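Local coordinates for like-Sm ribonucleoprotein core (Methanococcus vannielii SB, PDB 5MKI) that probably binds RNA as an archaeal Sm-like protein, assembling into a ring of seven subunits that recognises uridine nucleotides, at residues A[44-49]-A[54-59]; A[9-14]-A[34-39]. One frame throughout, in Å; residues are numbered along the deposited sequence.

Interaction 1 (A[44-49]-A[54-59]); sequences LENAKI and EKEFPM
The antiparallel pairing of strands 47-49 and 57-62, on either side of the loop between the Sm1 and Sm2 motifs, brings Ala47 beside Phe57, its hydrogen-bonded pair. Ala47 N meets Phe57 O at 2.8 Å, whereas the return bond, Phe57 N to Ala47 O, is weak. Next along, Asn46 N binds Pro58 O at 3.0 Å, almost straight at the hydrogen (171°). Asparagine suits this corner because it tolerates the positive phi (52°) adopted here. Proline, lacking an N-H, serves the pairing through its carbonyl alone. On the buried face the Phe57 ring presents its CD1 edge to Ala47 O, 3.2 Å away and in the ring plane, and Ile49 CG1 crosses to Phe57 CE1 at 3.8 Å; Ala47 CB packs toward Phe57 CB at 4.5 Å on the same face. Lys48 and Glu56 run alongside, pointing the same way, and join in a weak salt bridge, Lys48 NZ to Glu56 OE2 at 3.1 Å. Glu56 is also a calcium ligand in a structure of this protein. At the far end Met59, bent at chi2 (78°), lays CE 3.9 Å from Glu45 CG. The pairing belongs to the sharply bent antiparallel sheet of the Sm fold.

Interaction 2 (A[9-14]-A[34-39]); sequences DALGKS and KAYDLH
Tyr36 reaches from its strand onto Leu11 and Gly12 of the helix. Its CB lies 4.0 Å from Leu11 CD1, and the same methyl comes closest at ring atom CD2, 3.5 Å. CG sits between the backbone N and the carbonyl carbon (chi1 76°), a setting that swings the ring out to the helix. There Leu11 CB stands over the ring centre, 3.6 Å from the centroid and only 1° off the normal, a CH-pi contact, so leucine supplies both a methylene for the face and a methyl for the CD2 flank. Farther out, CE1 passes Gly12 N at 3.4 Å; glycine fits, since any CB on it would come about 3.0 Å from Tyr36 OH. By the hydroxyl, at a short distance and in the ring plane, lies a water that donates to Asp9 OD1 at 2.7 Å. A serine in place of Tyr36 would probably leave Leu11 CB without its aromatic platform and open a gap beside Gly12. Helix and strand run antiparallel, 174° apart in direction, with their axes 8.9 Å from each other, the N-terminal helix lying against the bent sheet as is characteristic of Sm and Sm-like proteins.

The two contacts lie on opposite sides of the chain's centre, about 18 Å apart between centres, yet they touch where Glu45 CB packs on Lys34 CG at 3.6 Å, and strands 28-36 and 47-49 are neighbours in one sheet. Interaction 2 leads into the uridine site: His39 and Asn41 bind UMP in a structure of this protein, as do Arg63 and Asp65, and Asp37 holds Asn41 by a hydrogen bond. Interaction 1 instead carries Glu56, a calcium ligand, with the side chain of Lys48 about 5 Å from that of Asn18, a ligand of another calcium. Both contacts also meet the seven-membered ring, Met59 and Tyr36 each making backbone hydrogen bonds to a neighbouring subunit.

Interaction 1 (A[44-49]-A[54-59])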
# COMPACT_ATOMS: atom_id res chain seq x y z
N LEU A 44 15.86 -16.48 -6.91
CA LEU A 44 17.32 -16.38 -6.90
C LEU A 44 17.92 -17.70 -6.42
O LEU A 44 17.63 -18.14 -5.30
CB LEU A 44 17.79 -15.25 -5.99
CG LEU A 44 17.36 -13.83 -6.32
CD1 LEU A 44 17.71 -12.90 -5.16
CD2 LEU A 44 18.03 -13.40 -7.61
N GLU A 45 18.77 -18.30 -7.24
CA GLU A 45 19.42 -19.57 -6.94
C GLU A 45 20.77 -19.34 -6.27
O GLU A 45 21.52 -18.44 -6.66
CB GLU A 45 19.60 -20.38 -8.22
CG GLU A 45 20.05 -21.80 -7.99
CD GLU A 45 20.43 -22.49 -9.28
OE1 GLU A 45 21.52 -22.16 -9.82
OE2 GLU A 45 19.66 -23.34 -9.76
N ASN A 46 21.08 -20.15 -5.26
CA ASN A 46 22.35 -20.04 -4.53
C ASN A 46 22.57 -18.61 -4.06
O ASN A 46 23.56 -17.95 -4.40
CB ASN A 46 23.52 -20.54 -5.40
CG ASN A 46 23.48 -22.05 -5.60
OD1 ASN A 46 23.06 -22.79 -4.72
ND2 ASN A 46 23.91 -22.50 -6.77
N ALA A 47 21.62 -18.13 -3.26
CA ALA A 47 21.55 -16.72 -2.90
C ALA A 47 22.25 -16.44 -1.58
O ALA A 47 22.38 -17.30 -0.71
CB ALA A 47 20.08 -16.27 -2.81
N LYS A 48 22.70 -15.20 -1.44
CA LYS A 48 23.45 -14.75 -0.28
C LYS A 48 22.89 -13.42 0.20
O LYS A 48 22.67 -12.51 -0.60
CB LYS A 48 24.94 -14.59 -0.61
CG LYS A 48 25.60 -15.85 -1.18
CD LYS A 48 26.77 -15.48 -2.10
CE LYS A 48 27.54 -16.71 -2.57
NZ LYS A 48 27.91 -16.66 -4.03
N ILE A 49 22.68 -13.30 1.51
CA ILE A 49 22.39 -12.01 2.12
C ILE A 49 23.71 -11.42 2.59
O ILE A 49 24.50 -12.09 3.26
CB ILE A 49 21.42 -12.15 3.30
CG1 ILE A 49 20.31 -13.16 2.99
CG2 ILE A 49 20.86 -10.79 3.68
CD1 ILE A 49 19.50 -12.86 1.76
N GLU A 54 27.56 -15.91 4.37
CA GLU A 54 28.16 -17.23 4.56
C GLU A 54 27.18 -18.31 4.11
O GLU A 54 27.56 -19.22 3.36
CB GLU A 54 28.56 -17.44 6.02
CG GLU A 54 29.44 -18.66 6.25
CD GLU A 54 30.92 -18.36 6.09
OE1 GLU A 54 31.74 -19.16 6.60
OE2 GLU A 54 31.27 -17.34 5.46
N LYS A 55 25.92 -18.21 4.54
CA LYS A 55 24.90 -19.12 4.04
C LYS A 55 24.73 -18.92 2.54
O LYS A 55 24.84 -17.80 2.03
CB LYS A 55 23.57 -18.90 4.76
CG LYS A 55 23.64 -19.19 6.26
CD LYS A 55 22.31 -19.65 6.87
CE LYS A 55 21.36 -18.48 7.10
NZ LYS A 55 21.69 -17.75 8.35
N GLU A 56 24.46 -20.01 1.83
CA GLU A 56 24.15 -19.97 0.40
C GLU A 56 22.83 -20.71 0.22
O GLU A 56 22.82 -21.92 -0.05
CB GLU A 56 25.29 -20.58 -0.45
CG GLU A 56 25.17 -20.32 -1.95
CD GLU A 56 26.48 -19.87 -2.59
OE1 GLU A 56 27.55 -20.00 -1.96
OE2 GLU A 56 26.45 -19.37 -3.74
N PHE A 57 21.71 -19.98 0.38
CA PHE A 57 20.36 -20.49 0.20
C PHE A 57 20.21 -21.12 -1.19
O PHE A 57 20.39 -20.43 -2.20
CB PHE A 57 19.34 -19.36 0.34
CG PHE A 57 19.44 -18.60 1.63
CD1 PHE A 57 20.41 -17.62 1.80
CD2 PHE A 57 18.57 -18.87 2.68
CE1 PHE A 57 20.51 -16.94 2.99
CE2 PHE A 57 18.66 -18.19 3.87
CZ PHE A 57 19.63 -17.22 4.03
N PRO A 58 19.87 -22.41 -1.27
CA PRO A 58 19.65 -23.03 -2.60
C PRO A 58 18.69 -22.26 -3.50
O PRO A 58 18.95 -22.16 -4.70
CB PRO A 58 19.10 -24.42 -2.24
CG PRO A 58 19.67 -24.71 -0.88
CD PRO A 58 19.79 -23.39 -0.17
N MET A 59 17.59 -21.73 -2.97
CA MET A 59 16.63 -20.98 -3.78
C MET A 59 15.87 -20.02 -2.87
O MET A 59 15.24 -20.46 -1.89
CB MET A 59 15.66 -21.92 -4.51
CG MET A 59 14.60 -21.22 -5.38
SD MET A 59 15.30 -20.66 -6.96
CE MET A 59 16.24 -22.12 -7.42
O HOH W 1 23.81 -15.79 2.93

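Interaction 2 (A[9-14]-A[34-39])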
# COMPACT_ATOMS: atom_id res chain seq x y z
N ASP A 9 12.62 -5.82 -19.14
CA ASP A 9 13.32 -6.68 -20.09
C ASP A 9 14.80 -6.80 -19.76
O ASP A 9 15.44 -7.78 -20.13
CB ASP A 9 13.17 -6.14 -21.52
CG ASP A 9 11.86 -6.54 -22.16
OD1 ASP A 9 10.99 -7.09 -21.46
OD2 ASP A 9 11.69 -6.28 -23.37
N ALA A 10 15.36 -5.80 -19.08
CA ALA A 10 16.74 -5.93 -18.61
C ALA A 10 16.89 -7.11 -17.66
O ALA A 10 17.98 -7.70 -17.59
CB ALA A 10 17.19 -4.62 -17.94
N LEU A 11 15.83 -7.48 -16.93
CA LEU A 11 15.88 -8.69 -16.11
C LEU A 11 15.91 -9.94 -16.98
O LEU A 11 16.68 -10.87 -16.71
CB LEU A 11 14.69 -8.76 -15.14
CG LEU A 11 14.74 -7.82 -13.93
CD1 LEU A 11 13.51 -8.01 -13.07
CD2 LEU A 11 15.96 -8.09 -13.11
N GLY A 12 15.09 -9.99 -18.03
CA GLY A 12 15.10 -11.13 -18.91
C GLY A 12 16.47 -11.39 -19.52
O GLY A 12 16.85 -12.54 -19.73
N LYS A 13 17.23 -10.32 -19.79
CA LYS A 13 18.59 -10.48 -20.31
C LYS A 13 19.56 -10.99 -19.25
O LYS A 13 20.59 -11.58 -19.60
CB LYS A 13 19.11 -9.15 -20.86
CG LYS A 13 18.25 -8.58 -21.98
CD LYS A 13 18.79 -7.23 -22.48
CE LYS A 13 18.26 -6.90 -23.87
NZ LYS A 13 16.87 -7.43 -24.05
N SER A 14 19.26 -10.78 -17.96
CA SER A 14 20.11 -11.21 -16.86
C SER A 14 19.77 -12.60 -16.35
O SER A 14 20.32 -13.00 -15.32
CB SER A 14 20.02 -10.22 -15.70
OG SER A 14 20.58 -8.98 -16.05
N LYS A 34 16.88 -16.88 -11.80
CA LYS A 34 16.21 -17.95 -12.54
C LYS A 34 14.85 -17.55 -13.11
O LYS A 34 14.36 -18.23 -14.02
CB LYS A 34 16.01 -19.17 -11.64
CG LYS A 34 17.26 -19.63 -10.91
CD LYS A 34 18.31 -20.04 -11.92
CE LYS A 34 17.84 -21.24 -12.74
NZ LYS A 34 18.84 -21.63 -13.78
N ALA A 35 14.23 -16.50 -12.60
CA ALA A 35 12.87 -16.15 -13.00
C ALA A 35 12.50 -14.83 -12.37
O ALA A 35 13.00 -14.48 -11.30
CB ALA A 35 11.86 -17.24 -12.58
N TYR A 36 11.63 -14.09 -13.06
CA TYR A 36 11.06 -12.84 -12.57
C TYR A 36 9.71 -12.64 -13.26
O TYR A 36 9.42 -13.26 -14.29
CB TYR A 36 11.97 -11.64 -12.83
CG TYR A 36 11.93 -11.22 -14.27
CD1 TYR A 36 12.59 -11.96 -15.24
CD2 TYR A 36 11.18 -10.12 -14.68
CE1 TYR A 36 12.53 -11.60 -16.57
CE2 TYR A 36 11.12 -9.76 -16.01
CZ TYR A 36 11.79 -10.50 -16.94
OH TYR A 36 11.73 -10.15 -18.26
N ASP A 37 8.89 -11.75 -12.69
CA ASP A 37 7.56 -11.44 -13.23
C ASP A 37 7.35 -9.93 -13.18
O ASP A 37 8.21 -9.18 -12.71
CB ASP A 37 6.45 -12.20 -12.47
CG ASP A 37 6.38 -11.87 -10.98
OD1 ASP A 37 6.83 -10.78 -10.56
OD2 ASP A 37 5.88 -12.71 -10.20
N LEU A 38 6.18 -9.48 -13.66
CA LEU A 38 5.96 -8.05 -13.78
C LEU A 38 5.73 -7.36 -12.44
O LEU A 38 5.71 -6.13 -12.40
CB LEU A 38 4.79 -7.77 -14.73
CG LEU A 38 5.16 -7.98 -16.21
CD1 LEU A 38 3.98 -7.66 -17.10
CD2 LEU A 38 6.42 -7.18 -16.61
N HIS A 39 5.58 -8.12 -11.36
CA HIS A 39 5.62 -7.53 -10.02
C HIS A 39 7.04 -7.31 -9.50
O HIS A 39 7.20 -6.79 -8.40
CB HIS A 39 4.87 -8.41 -9.04
CG HIS A 39 3.44 -8.63 -9.41
ND1 HIS A 39 2.87 -9.89 -9.49
CD2 HIS A 39 2.46 -7.75 -9.74
CE1 HIS A 39 1.60 -9.77 -9.84
NE2 HIS A 39 1.33 -8.49 -10.00
O HOH W 2 10.25 -8.31 -19.11